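Local coordinates for protein disulphide isomerase (Xylella fastidiosa, PDB 3FK8) that is probably a thiol-disulphide isomerase of the thioredoxin superfamily, its fold carrying a CxxC motif at the start of a helix, at residues Leu6-Glu10 with Val35-Asn39; Lys30-Phe36 with His63-Ile69; Leu59-Phe64 with Phe128-Thr132; Asp90-Val95 with Thr108-Ala114. One frame throughout, in Å; residues are numbered along the deposited sequence.

Contact 1: residues Leu6-Glu10 with Val35-Asn39; sequences LPYDE and VFGAN
Leu6 lays its CB against the side-chain amide of Asn39, 3.5 Å from ND2, the two side chains crossing at about a right angle. Pro7 follows with CD, 3.1 Å from Asn39 OD1. At Tyr8 the amide of Asn39 is read from both ends, its OD1 taking Tyr8 N on a lone pair in the carbonyl plane at 2.9 Å while its ND2 gives a nearly straight bond (171°) to Tyr8 O. The Tyr8 ring then runs out over the backbone, one face resting on Gly37 C and Ala38 N, and its OH stops 3.5 Å from Val35 CG1. Gly37, without a side chain, lets its CA come 3.4 Å from Tyr8 OH. Glu10, extended beyond CG, brings OE2 to the second N-H of Asn39 ND2 at 2.9 Å, on the anti side of the carboxylate, and a water joins the same OE2 to Asn39 N. Three direct bonds thus fix the rotation of a buried amide and pin the N-terminal loop to the turn just after inner strand 32-37. The loop leads into helix 14-28 of the thioredoxin fold; Pro7 and Tyr8 also touch helix 42-51 at Asp48 and at Cys44 of the probable CxxC motif, and Tyr8 and Glu10 lean on strand 65-70 through Lys68 and Asp70.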
loop_
_atom_site.group_PDB
_atom_site.type_symbol
_atom_site.label_atom_id
_atom_site.label_comp_id
_atom_site.label_asym_id
_atom_site.label_seq_id
_atom_site.Cartn_x
_atom_site.Cartn_y
_atom_site.Cartn_z
ATOM N N LEU A 6 -5.642 -6.079 -13.468
ATOM C CA LEU A 6 -4.816 -4.947 -13.011
ATOM C C LEU A 6 -4.752 -4.786 -11.491
ATOM O O LEU A 6 -5.759 -4.938 -10.806
ATOM C CB LEU A 6 -5.375 -3.676 -13.636
ATOM C CG LEU A 6 -5.385 -3.696 -15.164
ATOM C CD1 LEU A 6 -6.134 -2.515 -15.746
ATOM C CD2 LEU A 6 -3.958 -3.734 -15.697
ATOM N N PRO A 7 -3.564 -4.427 -10.954
ATOM C CA PRO A 7 -3.551 -4.332 -9.470
ATOM C C PRO A 7 -4.350 -3.167 -8.877
ATOM O O PRO A 7 -4.879 -3.277 -7.777
ATOM C CB PRO A 7 -2.067 -4.187 -9.125
ATOM C CG PRO A 7 -1.364 -3.874 -10.460
ATOM C CD PRO A 7 -2.223 -4.352 -11.569
ATOM N N TYR A 8 -4.462 -2.072 -9.615
ATOM C CA TYR A 8 -5.184 -0.905 -9.143
ATOM C C TYR A 8 -6.527 -0.769 -9.843
ATOM O O TYR A 8 -6.638 -0.969 -11.059
ATOM C CB TYR A 8 -4.322 0.345 -9.336
ATOM C CG TYR A 8 -3.105 0.317 -8.424
ATOM C CD1 TYR A 8 -3.157 0.869 -7.163
ATOM C CD2 TYR A 8 -1.949 -0.331 -8.817
ATOM C CE1 TYR A 8 -2.072 0.807 -6.326
ATOM C CE2 TYR A 8 -0.857 -0.423 -7.966
ATOM C CZ TYR A 8 -0.926 0.158 -6.732
ATOM O OH TYR A 8 0.141 0.082 -5.879
ATOM N N ASP A 9 -7.522 -0.367 -9.067
ATOM C CA ASP A 9 -8.853 -0.183 -9.602
ATOM C C ASP A 9 -9.044 1.288 -9.859
ATOM O O ASP A 9 -9.238 2.089 -8.929
ATOM C CB ASP A 9 -9.907 -0.691 -8.617
ATOM C CG ASP A 9 -11.345 -0.562 -9.139
ATOM O OD1 ASP A 9 -11.553 -0.058 -10.276
ATOM O OD2 ASP A 9 -12.249 -0.976 -8.372
ATOM N N GLU A 10 -8.974 1.657 -11.132
ATOM C CA GLU A 10 -9.030 3.042 -11.532
ATOM C C GLU A 10 -10.405 3.695 -11.315
ATOM O O GLU A 10 -10.519 4.917 -11.352
ATOM C CB GLU A 10 -8.566 3.168 -12.983
ATOM C CG GLU A 10 -7.132 2.599 -13.138
ATOM C CD GLU A 10 -6.483 2.732 -14.513
ATOM O OE1 GLU A 10 -6.993 3.470 -15.385
ATOM O OE2 GLU A 10 -5.430 2.088 -14.708
ATOM N N VAL A 35 -1.570 1.330 0.050
ATOM C CA VAL A 35 -0.561 1.150 -0.994
ATOM C C VAL A 35 -0.912 2.049 -2.144
ATOM O O VAL A 35 -1.949 1.862 -2.804
ATOM C CB VAL A 35 -0.455 -0.317 -1.491
ATOM C CG1 VAL A 35 0.704 -0.443 -2.441
ATOM C CG2 VAL A 35 -0.341 -1.277 -0.287
ATOM N N PHE A 36 -0.092 3.083 -2.352
ATOM C CA PHE A 36 -0.320 4.065 -3.437
ATOM C C PHE A 36 0.493 3.680 -4.665
ATOM O O PHE A 36 1.705 3.478 -4.579
ATOM C CB PHE A 36 0.128 5.439 -2.972
ATOM C CG PHE A 36 -0.715 6.034 -1.882
ATOM C CD1 PHE A 36 -1.705 6.989 -2.199
ATOM C CD2 PHE A 36 -0.546 5.673 -0.543
ATOM C CE1 PHE A 36 -2.485 7.548 -1.175
ATOM C CE2 PHE A 36 -1.340 6.262 0.464
ATOM C CZ PHE A 36 -2.269 7.169 0.154
ATOM N N GLY A 37 -0.144 3.628 -5.832
ATOM C CA GLY A 37 0.570 3.221 -7.028
ATOM C C GLY A 37 -0.327 3.379 -8.233
ATOM O O GLY A 37 -1.381 4.042 -8.174
ATOM N N ALA A 38 0.053 2.753 -9.344
ATOM C CA ALA A 38 -0.731 2.859 -10.558
ATOM C C ALA A 38 -0.373 1.682 -11.439
ATOM O O ALA A 38 0.732 1.123 -11.365
ATOM C CB ALA A 38 -0.464 4.158 -11.292
ATOM N N ASN A 39 -1.255 1.356 -12.385
ATOM C CA ASN A 39 -1.050 0.196 -13.243
ATOM C C ASN A 39 0.062 0.351 -14.260
ATOM O O ASN A 39 0.624 -0.658 -14.680
ATOM C CB ASN A 39 -2.372 -0.159 -13.944
ATOM C CG ASN A 39 -3.408 -0.677 -12.978
ATOM O OD1 ASN A 39 -3.101 -1.412 -12.049
ATOM N ND2 ASN A 39 -4.645 -0.259 -13.161
HETATM O O HOH W 1 -3.517 3.063 -12.721
#

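Contact 2: residues Lys30-Phe36 with His63-Ile69; sequences KPTLLVF and HFEVVKI
Ile69 pushes its CD1 onto one face of the Phe36 ring, 3.9 Å from the centroid and offset toward the rim, a CH-pi contact between side chains lying side by side. Next along the same face of the sheet, Leu34 CD2 fits against Val67 CB (4.0 Å), while Leu34 CB also touches Ile69 CD1, 4.0 Å away. Underneath, strands 32-36 and 65-69 run parallel in direct register, Thr32 beside Glu65 through Phe36 beside Ile69. Five backbone bonds zip them, from Glu65 N to Pro31 O at one end to Ile69 N to Val35 O at the other. This is the parallel pair of a thioredoxin fold, inner strand 32-37 beside edge strand 65-70, joined by a beta-alpha-beta crossover through helices 42-51 and 54-63. On the opposite face the relief is looser: Leu33 CD2 and Val66 CG2 are 4.3 Å apart, and Val35 CB meets the CG of Lys68, whose ammonium runs on to Asp48. At the entrance Phe64 CD1 nestles between Pro31 CG (3.8 Å) and Leu33 CB. Lys30, bent at chi3 (81°), folds its CE over Phe64 N; its NZ bonds to Ala61 O and makes a long salt bridge with Glu65 OE2, 3.9 Å away.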
loop_
_atom_site.group_PDB
_atom_site.type_symbol
_atom_site.label_atom_id
_atom_site.label_comp_id
_atom_site.label_asym_id
_atom_site.label_seq_id
_atom_site.Cartn_x
_atom_site.Cartn_y
_atom_site.Cartn_z
ATOM N N LYS A 30 -6.118 -4.110 14.127
ATOM C CA LYS A 30 -4.999 -4.255 13.209
ATOM C C LYS A 30 -4.692 -2.935 12.534
ATOM O O LYS A 30 -5.582 -2.110 12.327
ATOM C CB LYS A 30 -5.303 -5.268 12.114
ATOM C CG LYS A 30 -5.350 -6.711 12.593
ATOM C CD LYS A 30 -6.116 -7.527 11.612
ATOM C CE LYS A 30 -5.281 -7.917 10.439
ATOM N NZ LYS A 30 -5.889 -9.094 9.770
ATOM N N PRO A 31 -3.419 -2.713 12.223
ATOM C CA PRO A 31 -3.080 -1.561 11.369
ATOM C C PRO A 31 -3.605 -1.747 9.938
ATOM O O PRO A 31 -3.854 -2.892 9.479
ATOM C CB PRO A 31 -1.551 -1.581 11.387
ATOM C CG PRO A 31 -1.171 -2.989 11.637
ATOM C CD PRO A 31 -2.246 -3.563 12.513
ATOM N N THR A 32 -3.779 -0.635 9.243
ATOM C CA THR A 32 -4.166 -0.634 7.840
ATOM C C THR A 32 -2.977 -0.215 6.982
ATOM O O THR A 32 -2.253 0.722 7.318
ATOM C CB THR A 32 -5.320 0.326 7.621
ATOM O OG1 THR A 32 -6.425 -0.110 8.406
ATOM C CG2 THR A 32 -5.734 0.414 6.133
ATOM N N LEU A 33 -2.765 -0.942 5.895
ATOM C CA LEU A 33 -1.738 -0.642 4.929
ATOM C C LEU A 33 -2.372 0.002 3.701
ATOM O O LEU A 33 -3.219 -0.594 3.047
ATOM C CB LEU A 33 -1.123 -1.963 4.547
ATOM C CG LEU A 33 -0.022 -1.984 3.554
ATOM C CD1 LEU A 33 1.183 -1.233 4.134
ATOM C CD2 LEU A 33 0.376 -3.416 3.175
ATOM N N LEU A 34 -1.998 1.242 3.459
ATOM C CA LEU A 34 -2.411 1.947 2.247
ATOM C C LEU A 34 -1.266 1.868 1.220
ATOM O O LEU A 34 -0.138 2.270 1.532
ATOM C CB LEU A 34 -2.665 3.398 2.564
ATOM C CG LEU A 34 -3.663 3.750 3.650
ATOM C CD1 LEU A 34 -3.902 5.245 3.778
ATOM C CD2 LEU A 34 -4.973 3.013 3.428
ATOM N N VAL A 35 -1.570 1.330 0.050
ATOM C CA VAL A 35 -0.561 1.150 -0.994
ATOM C C VAL A 35 -0.912 2.049 -2.144
ATOM O O VAL A 35 -1.949 1.862 -2.804
ATOM C CB VAL A 35 -0.455 -0.317 -1.491
ATOM C CG1 VAL A 35 0.704 -0.443 -2.441
ATOM C CG2 VAL A 35 -0.341 -1.277 -0.287
ATOM N N PHE A 36 -0.092 3.083 -2.352
ATOM C CA PHE A 36 -0.320 4.065 -3.437
ATOM C C PHE A 36 0.493 3.680 -4.665
ATOM O O PHE A 36 1.705 3.478 -4.579
ATOM C CB PHE A 36 0.128 5.439 -2.972
ATOM C CG PHE A 36 -0.715 6.034 -1.882
ATOM C CD1 PHE A 36 -1.705 6.989 -2.199
ATOM C CD2 PHE A 36 -0.546 5.673 -0.543
ATOM C CE1 PHE A 36 -2.485 7.548 -1.175
ATOM C CE2 PHE A 36 -1.340 6.262 0.464
ATOM C CZ PHE A 36 -2.269 7.169 0.154
ATOM N N HIS A 63 -1.557 -9.567 9.467
ATOM C CA HIS A 63 -1.198 -8.358 10.195
ATOM C C HIS A 63 -1.875 -7.080 9.804
ATOM O O HIS A 63 -1.891 -6.158 10.631
ATOM C CB HIS A 63 0.299 -8.153 10.117
ATOM C CG HIS A 63 1.042 -9.160 10.897
ATOM N ND1 HIS A 63 1.626 -10.248 10.303
ATOM C CD2 HIS A 63 1.239 -9.297 12.229
ATOM C CE1 HIS A 63 2.176 -11.009 11.234
ATOM N NE2 HIS A 63 1.972 -10.443 12.403
ATOM N N PHE A 64 -2.452 -6.986 8.610
ATOM C CA PHE A 64 -2.963 -5.709 8.094
ATOM C C PHE A 64 -4.308 -5.826 7.466
ATOM O O PHE A 64 -4.683 -6.887 6.934
ATOM C CB PHE A 64 -2.040 -5.191 6.966
ATOM C CG PHE A 64 -0.625 -4.929 7.397
ATOM C CD1 PHE A 64 -0.315 -3.732 8.052
ATOM C CD2 PHE A 64 0.407 -5.854 7.088
ATOM C CE1 PHE A 64 0.983 -3.492 8.455
ATOM C CE2 PHE A 64 1.708 -5.610 7.492
ATOM C CZ PHE A 64 1.999 -4.406 8.165
ATOM N N GLU A 65 -5.050 -4.733 7.510
ATOM C CA GLU A 65 -6.114 -4.495 6.524
ATOM C C GLU A 65 -5.422 -3.769 5.391
ATOM O O GLU A 65 -4.405 -3.099 5.637
ATOM C CB GLU A 65 -7.212 -3.630 7.137
ATOM C CG GLU A 65 -7.961 -4.320 8.310
ATOM C CD GLU A 65 -8.684 -5.585 7.912
ATOM O OE1 GLU A 65 -9.247 -5.659 6.790
ATOM O OE2 GLU A 65 -8.671 -6.550 8.721
ATOM N N VAL A 66 -5.835 -3.967 4.157
ATOM C CA VAL A 66 -5.065 -3.390 3.021
ATOM C C VAL A 66 -5.998 -2.694 2.034
ATOM O O VAL A 66 -7.098 -3.184 1.732
ATOM C CB VAL A 66 -4.376 -4.481 2.218
ATOM C CG1 VAL A 66 -3.559 -3.903 1.060
ATOM C CG2 VAL A 66 -3.499 -5.331 3.077
ATOM N N VAL A 67 -5.558 -1.537 1.542
ATOM C CA VAL A 67 -6.260 -0.779 0.486
ATOM C C VAL A 67 -5.241 -0.333 -0.530
ATOM O O VAL A 67 -4.230 0.253 -0.146
ATOM C CB VAL A 67 -6.961 0.501 1.007
ATOM C CG1 VAL A 67 -7.613 1.306 -0.141
ATOM C CG2 VAL A 67 -7.992 0.160 2.050
ATOM N N LYS A 68 -5.526 -0.577 -1.814
ATOM C CA LYS A 68 -4.716 -0.049 -2.922
ATOM C C LYS A 68 -5.332 1.207 -3.465
ATOM O O LYS A 68 -6.540 1.180 -3.742
ATOM C CB LYS A 68 -4.537 -1.076 -4.029
ATOM C CG LYS A 68 -3.426 -2.094 -3.726
ATOM C CD LYS A 68 -3.209 -3.050 -4.907
ATOM C CE LYS A 68 -4.155 -4.226 -4.810
ATOM N NZ LYS A 68 -3.927 -5.283 -5.871
ATOM N N ILE A 69 -4.569 2.291 -3.549
ATOM C CA ILE A 69 -5.060 3.587 -4.000
ATOM C C ILE A 69 -4.373 3.943 -5.329
ATOM O O ILE A 69 -3.139 4.124 -5.381
ATOM C CB ILE A 69 -4.784 4.708 -2.953
ATOM C CG1 ILE A 69 -5.526 4.321 -1.674
ATOM C CG2 ILE A 69 -5.234 6.019 -3.460
ATOM C CD1 ILE A 69 -4.905 4.743 -0.446
#

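Contact 3: residues Leu59-Phe64 with Phe128-Thr132; sequences LIAKHF and FAKIT
Thr132 has its OG1 wedged between backbone N and carbonyl carbon (chi1 70°), which turns CG2 across to the His63 ring and leaves the hydroxyl to bond Ala129 O, three residues back, at 2.7 Å. The methyl sits over the ring face, 3.8 Å from the centroid and offset toward the rim, while Lys62 CG lies over the opposite face. The imidazole is kept in place at its edge, where ND1 donates in the ring plane to Leu59 O at 3.0 Å; that carbonyl also takes His63 N. In Leu59, CG anti to the backbone N (chi1 177°) carries CD2 to Phe128 CB, 3.8 Å away, and to Ala129 N. Ile60 CD1 lies 3.8 Å from Phe128 CG, its side chain slanting past the phenylalanine. Beyond the helix end, the edge of the Phe64 ring points at Ile131, CZ lying 3.6 Å from CG2 in the ring plane. The join is largely apolar, with a CH-pi contact, between helix segments whose axes approach to 10.6 Å at 25° to each other. Helices 54-63 and 121-132 pack side by side against one face of the thioredoxin-fold sheet, Phe64 and Phe128 both touching Leu33 and Phe128 reaching Leu47 and Leu51 of helix 42-51.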
loop_
_atom_site.group_PDB
_atom_site.type_symbol
_atom_site.label_atom_id
_atom_site.label_comp_id
_atom_site.label_asym_id
_atom_site.label_seq_id
_atom_site.Cartn_x
_atom_site.Cartn_y
_atom_site.Cartn_z
ATOM N N LEU A 59 1.699 -13.258 5.493
ATOM C CA LEU A 59 2.190 -12.174 6.377
ATOM C C LEU A 59 1.245 -10.975 6.372
ATOM O O LEU A 59 0.843 -10.466 7.454
ATOM C CB LEU A 59 3.529 -11.727 5.879
ATOM C CG LEU A 59 4.123 -10.560 6.668
ATOM C CD1 LEU A 59 4.613 -10.963 8.051
ATOM C CD2 LEU A 59 5.278 -9.851 5.907
ATOM N N ILE A 60 0.845 -10.544 5.167
ATOM C CA ILE A 60 0.040 -9.313 5.047
ATOM C C ILE A 60 -1.371 -9.556 5.612
ATOM O O ILE A 60 -1.922 -8.727 6.384
ATOM C CB ILE A 60 -0.046 -8.858 3.564
ATOM C CG1 ILE A 60 1.355 -8.466 3.005
ATOM C CG2 ILE A 60 -0.989 -7.675 3.399
ATOM C CD1 ILE A 60 2.104 -7.383 3.793
ATOM N N ALA A 61 -1.963 -10.703 5.265
ATOM C CA ALA A 61 -3.334 -10.979 5.708
ATOM C C ALA A 61 -3.413 -11.092 7.234
ATOM O O ALA A 61 -4.398 -10.644 7.864
ATOM C CB ALA A 61 -3.916 -12.217 5.006
ATOM N N LYS A 62 -2.395 -11.692 7.848
ATOM C CA LYS A 62 -2.424 -11.838 9.298
ATOM C C LYS A 62 -2.335 -10.493 10.044
ATOM O O LYS A 62 -2.951 -10.292 11.117
ATOM C CB LYS A 62 -1.293 -12.746 9.726
ATOM C CG LYS A 62 -1.056 -12.769 11.253
ATOM C CD LYS A 62 -0.220 -13.971 11.640
ATOM C CE LYS A 62 -0.268 -14.168 13.152
ATOM N NZ LYS A 62 0.256 -12.965 13.858
ATOM N N HIS A 63 -1.557 -9.567 9.467
ATOM C CA HIS A 63 -1.198 -8.358 10.195
ATOM C C HIS A 63 -1.875 -7.080 9.804
ATOM O O HIS A 63 -1.891 -6.158 10.631
ATOM C CB HIS A 63 0.299 -8.153 10.117
ATOM C CG HIS A 63 1.042 -9.160 10.897
ATOM N ND1 HIS A 63 1.626 -10.248 10.303
ATOM C CD2 HIS A 63 1.239 -9.297 12.229
ATOM C CE1 HIS A 63 2.176 -11.009 11.234
ATOM N NE2 HIS A 63 1.972 -10.443 12.403
ATOM N N PHE A 64 -2.452 -6.986 8.610
ATOM C CA PHE A 64 -2.963 -5.709 8.094
ATOM C C PHE A 64 -4.308 -5.826 7.466
ATOM O O PHE A 64 -4.683 -6.887 6.934
ATOM C CB PHE A 64 -2.040 -5.191 6.966
ATOM C CG PHE A 64 -0.625 -4.929 7.397
ATOM C CD1 PHE A 64 -0.315 -3.732 8.052
ATOM C CD2 PHE A 64 0.407 -5.854 7.088
ATOM C CE1 PHE A 64 0.983 -3.492 8.455
ATOM C CE2 PHE A 64 1.708 -5.610 7.492
ATOM C CZ PHE A 64 1.999 -4.406 8.165
ATOM N N PHE A 128 8.022 -5.643 4.970
ATOM C CA PHE A 128 6.740 -5.668 5.654
ATOM C C PHE A 128 6.798 -6.354 7.017
ATOM O O PHE A 128 6.164 -5.928 7.976
ATOM C CB PHE A 128 5.653 -6.262 4.723
ATOM C CG PHE A 128 5.313 -5.344 3.582
ATOM C CD1 PHE A 128 4.441 -4.249 3.816
ATOM C CD2 PHE A 128 5.922 -5.443 2.349
ATOM C CE1 PHE A 128 4.151 -3.350 2.804
ATOM C CE2 PHE A 128 5.664 -4.525 1.355
ATOM C CZ PHE A 128 4.781 -3.472 1.579
ATOM N N ALA A 129 7.662 -7.359 7.130
ATOM C CA ALA A 129 7.860 -8.054 8.411
ATOM C C ALA A 129 8.398 -7.094 9.470
ATOM O O ALA A 129 7.973 -7.173 10.641
ATOM C CB ALA A 129 8.796 -9.254 8.244
ATOM N N LYS A 130 9.329 -6.199 9.112
ATOM C CA LYS A 130 9.862 -5.220 10.058
ATOM C C LYS A 130 8.747 -4.393 10.675
ATOM O O LYS A 130 8.796 -4.072 11.866
ATOM C CB LYS A 130 10.894 -4.318 9.392
ATOM C CG LYS A 130 11.700 -3.470 10.364
ATOM C CD LYS A 130 13.172 -3.685 10.138
ATOM C CE LYS A 130 13.572 -3.191 8.758
ATOM N NZ LYS A 130 12.926 -3.942 7.641
ATOM N N ILE A 131 7.748 -4.003 9.862
ATOM C CA ILE A 131 6.633 -3.226 10.366
ATOM C C ILE A 131 5.835 -4.048 11.396
ATOM O O ILE A 131 5.338 -3.492 12.384
ATOM C CB ILE A 131 5.745 -2.787 9.210
ATOM C CG1 ILE A 131 6.481 -1.806 8.294
ATOM C CG2 ILE A 131 4.424 -2.201 9.732
ATOM C CD1 ILE A 131 5.846 -1.675 6.880
ATOM N N THR A 132 5.767 -5.366 11.209
ATOM C CA THR A 132 4.969 -6.220 12.107
ATOM C C THR A 132 5.697 -6.543 13.411
ATOM O O THR A 132 5.070 -7.078 14.327
ATOM C CB THR A 132 4.519 -7.543 11.420
ATOM O OG1 THR A 132 5.657 -8.410 11.225
ATOM C CG2 THR A 132 3.832 -7.259 10.078
#

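Contact 4: residues Asp90-Val95 with Thr108-Ala114; sequences DGIPAV and TKGGELA
Thr108 places OG1 between its backbone N and carbonyl carbon (chi1 49°), where it accepts Val95 N at 3.0 Å, and its own N returns a bond to Val95 O, also 3.0 Å. Val95, with CG1 anti to its carbonyl carbon (chi1 -55°), turns CG2 to Thr108 CG2 and CG1 to Leu113 CD1, the latter 3.8 Å away. Leu113 O lies 3.4 Å from both CG and CD of Pro93, with Leu113 CB 4.1 Å from CG. Pro93 follows a cis peptide bond and touches Asp43 and Cys44, consistent with the cis-proline loop that faces the CxxC motif in thioredoxin-fold proteins. A water strengthens this corner, giving a hydrogen to Pro93 O and taking one from Leu113 N. From Gly111 to Ala114 the chain makes a type I turn, and Gly111 CA comes 3.2 Å from Asp90 O. At the outer end Lys109, bent at chi2 and chi3, curls back to Asp90: in the conformer given, a 2.7 Å salt bridge runs from NZ to Asp90 OD2, with CE also crowding that oxygen; NZ also bonds Asp86 O. Within its own segment Glu112 OE1 accepts Gly110 N at 2.8 Å.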
loop_
_atom_site.group_PDB
_atom_site.type_symbol
_atom_site.label_atom_id
_atom_site.label_comp_id
_atom_site.label_asym_id
_atom_site.label_seq_id
_atom_site.Cartn_x
_atom_site.Cartn_y
_atom_site.Cartn_z
ATOM N N ASP A 90 7.864 10.976 -2.972
ATOM C CA ASP A 90 9.101 10.398 -2.920
ATOM C C ASP A 90 9.221 9.161 -3.860
ATOM O O ASP A 90 10.236 8.461 -3.822
ATOM C CB ASP A 90 9.360 10.116 -1.413
ATOM C CG ASP A 90 9.428 11.407 -0.579
ATOM O OD1 ASP A 90 10.254 12.290 -0.892
ATOM O OD2 ASP A 90 8.647 11.573 0.384
ATOM N N GLY A 91 8.183 8.933 -4.707
ATOM C CA GLY A 91 8.078 7.860 -5.700
ATOM C C GLY A 91 6.965 6.856 -5.377
ATOM O O GLY A 91 6.543 6.759 -4.222
ATOM N N ILE A 92 6.559 6.091 -6.387
ATOM C CA ILE A 92 5.637 4.969 -6.234
ATOM C C ILE A 92 6.306 3.658 -6.643
ATOM O O ILE A 92 7.239 3.646 -7.442
ATOM C CB ILE A 92 4.281 5.186 -7.009
ATOM C CG1 ILE A 92 4.565 5.443 -8.491
ATOM C CG2 ILE A 92 3.440 6.293 -6.346
ATOM C CD1 ILE A 92 3.285 5.357 -9.322
ATOM N N PRO A 93 5.846 2.531 -6.080
ATOM C CA PRO A 93 4.797 2.430 -5.056
ATOM C C PRO A 93 5.246 2.998 -3.752
ATOM O O PRO A 93 6.433 3.034 -3.456
ATOM C CB PRO A 93 4.557 0.909 -4.957
ATOM C CG PRO A 93 5.896 0.323 -5.357
ATOM C CD PRO A 93 6.416 1.222 -6.435
ATOM N N ALA A 94 4.301 3.473 -2.963
ATOM C CA ALA A 94 4.543 4.050 -1.632
ATOM C C ALA A 94 3.519 3.522 -0.676
ATOM O O ALA A 94 2.418 3.177 -1.074
ATOM C CB ALA A 94 4.498 5.558 -1.689
ATOM N N VAL A 95 3.874 3.427 0.599
ATOM C CA VAL A 95 2.936 2.892 1.572
ATOM C C VAL A 95 2.782 3.816 2.779
ATOM O O VAL A 95 3.703 4.578 3.118
ATOM C CB VAL A 95 3.194 1.412 1.991
ATOM C CG1 VAL A 95 3.240 0.395 0.745
ATOM C CG2 VAL A 95 4.448 1.324 2.657
ATOM N N THR A 108 6.410 5.750 3.716
ATOM C CA THR A 108 7.683 5.682 2.965
ATOM C C THR A 108 7.954 7.051 2.421
ATOM O O THR A 108 7.240 7.491 1.586
ATOM C CB THR A 108 7.630 4.651 1.885
ATOM O OG1 THR A 108 6.432 4.832 1.113
ATOM C CG2 THR A 108 7.596 3.256 2.518
ATOM N N LYS A 109 8.970 7.743 2.940
ATOM C CA LYS A 109 9.288 9.092 2.517
ATOM C C LYS A 109 10.616 9.178 1.763
ATOM O O LYS A 109 11.113 10.273 1.551
ATOM C CB LYS A 109 9.291 10.026 3.740
ATOM C CG LYS A 109 7.889 10.308 4.220
ATOM C CD LYS A 109 7.012 10.768 3.059
ATOM C CE LYS A 109 7.179 12.270 2.835
ATOM N NZ LYS A 109 6.537 12.727 1.573
ATOM N N GLY A 110 11.254 8.044 1.436
ATOM C CA GLY A 110 12.555 8.036 0.762
ATOM C C GLY A 110 12.548 7.106 -0.383
ATOM O O GLY A 110 13.595 6.619 -0.783
ATOM N N GLY A 111 11.347 6.836 -0.934
ATOM C CA GLY A 111 11.297 5.980 -2.100
ATOM C C GLY A 111 11.772 4.579 -1.769
ATOM O O GLY A 111 12.282 3.869 -2.635
ATOM N N GLU A 112 11.498 4.141 -0.528
ATOM C CA GLU A 112 11.901 2.803 -0.045
ATOM C C GLU A 112 11.475 1.664 -0.971
ATOM O O GLU A 112 12.183 0.672 -1.109
ATOM C CB GLU A 112 11.322 2.538 1.348
ATOM C CG GLU A 112 12.018 3.286 2.462
ATOM C CD GLU A 112 11.421 4.661 2.776
ATOM O OE1 GLU A 112 10.796 5.300 1.895
ATOM O OE2 GLU A 112 11.690 5.161 3.903
ATOM N N LEU A 113 10.292 1.793 -1.588
ATOM C CA LEU A 113 9.767 0.750 -2.487
ATOM C C LEU A 113 9.763 1.190 -3.947
ATOM O O LEU A 113 9.243 0.460 -4.786
ATOM C CB LEU A 113 8.350 0.311 -2.051
ATOM C CG LEU A 113 8.309 -0.251 -0.634
ATOM C CD1 LEU A 113 6.844 -0.486 -0.266
ATOM C CD2 LEU A 113 9.118 -1.549 -0.498
ATOM N N ALA A 114 10.409 2.312 -4.255
ATOM C CA ALA A 114 10.292 2.841 -5.614
ATOM C C ALA A 114 11.057 2.004 -6.660
ATOM O O ALA A 114 10.856 2.192 -7.855
ATOM C CB ALA A 114 10.676 4.298 -5.642
HETATM O O HOH W 2 8.240 6.803 -1.465
HETATM O O HOH W 3 8.361 3.952 -1.652
#

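Overall arrangement
From the N terminus, contact 1 closes the first loop: the chain runs through helix 14-28 and strand 32-37 and returns to 6-10. That strand starts contact 2, whose loop carries helices 42-51 and 54-63 before strand 65-70 lines up beside it; the two contacts share Val35 and Phe36. Contact 3 opens just before contact 2 closes, sharing His63 and Phe64 with it, so the two cross, and it ties helix 54-63 to the C-terminal helix. Contact 4 falls wholly within the span of contact 3, folding the loop after strand 104-107 onto the cis-proline loop and the start of strand 94-98, which neighbours 32-37. Phe128 meets Leu33, Val95 and Leu113, linking contacts 2, 3 and 4.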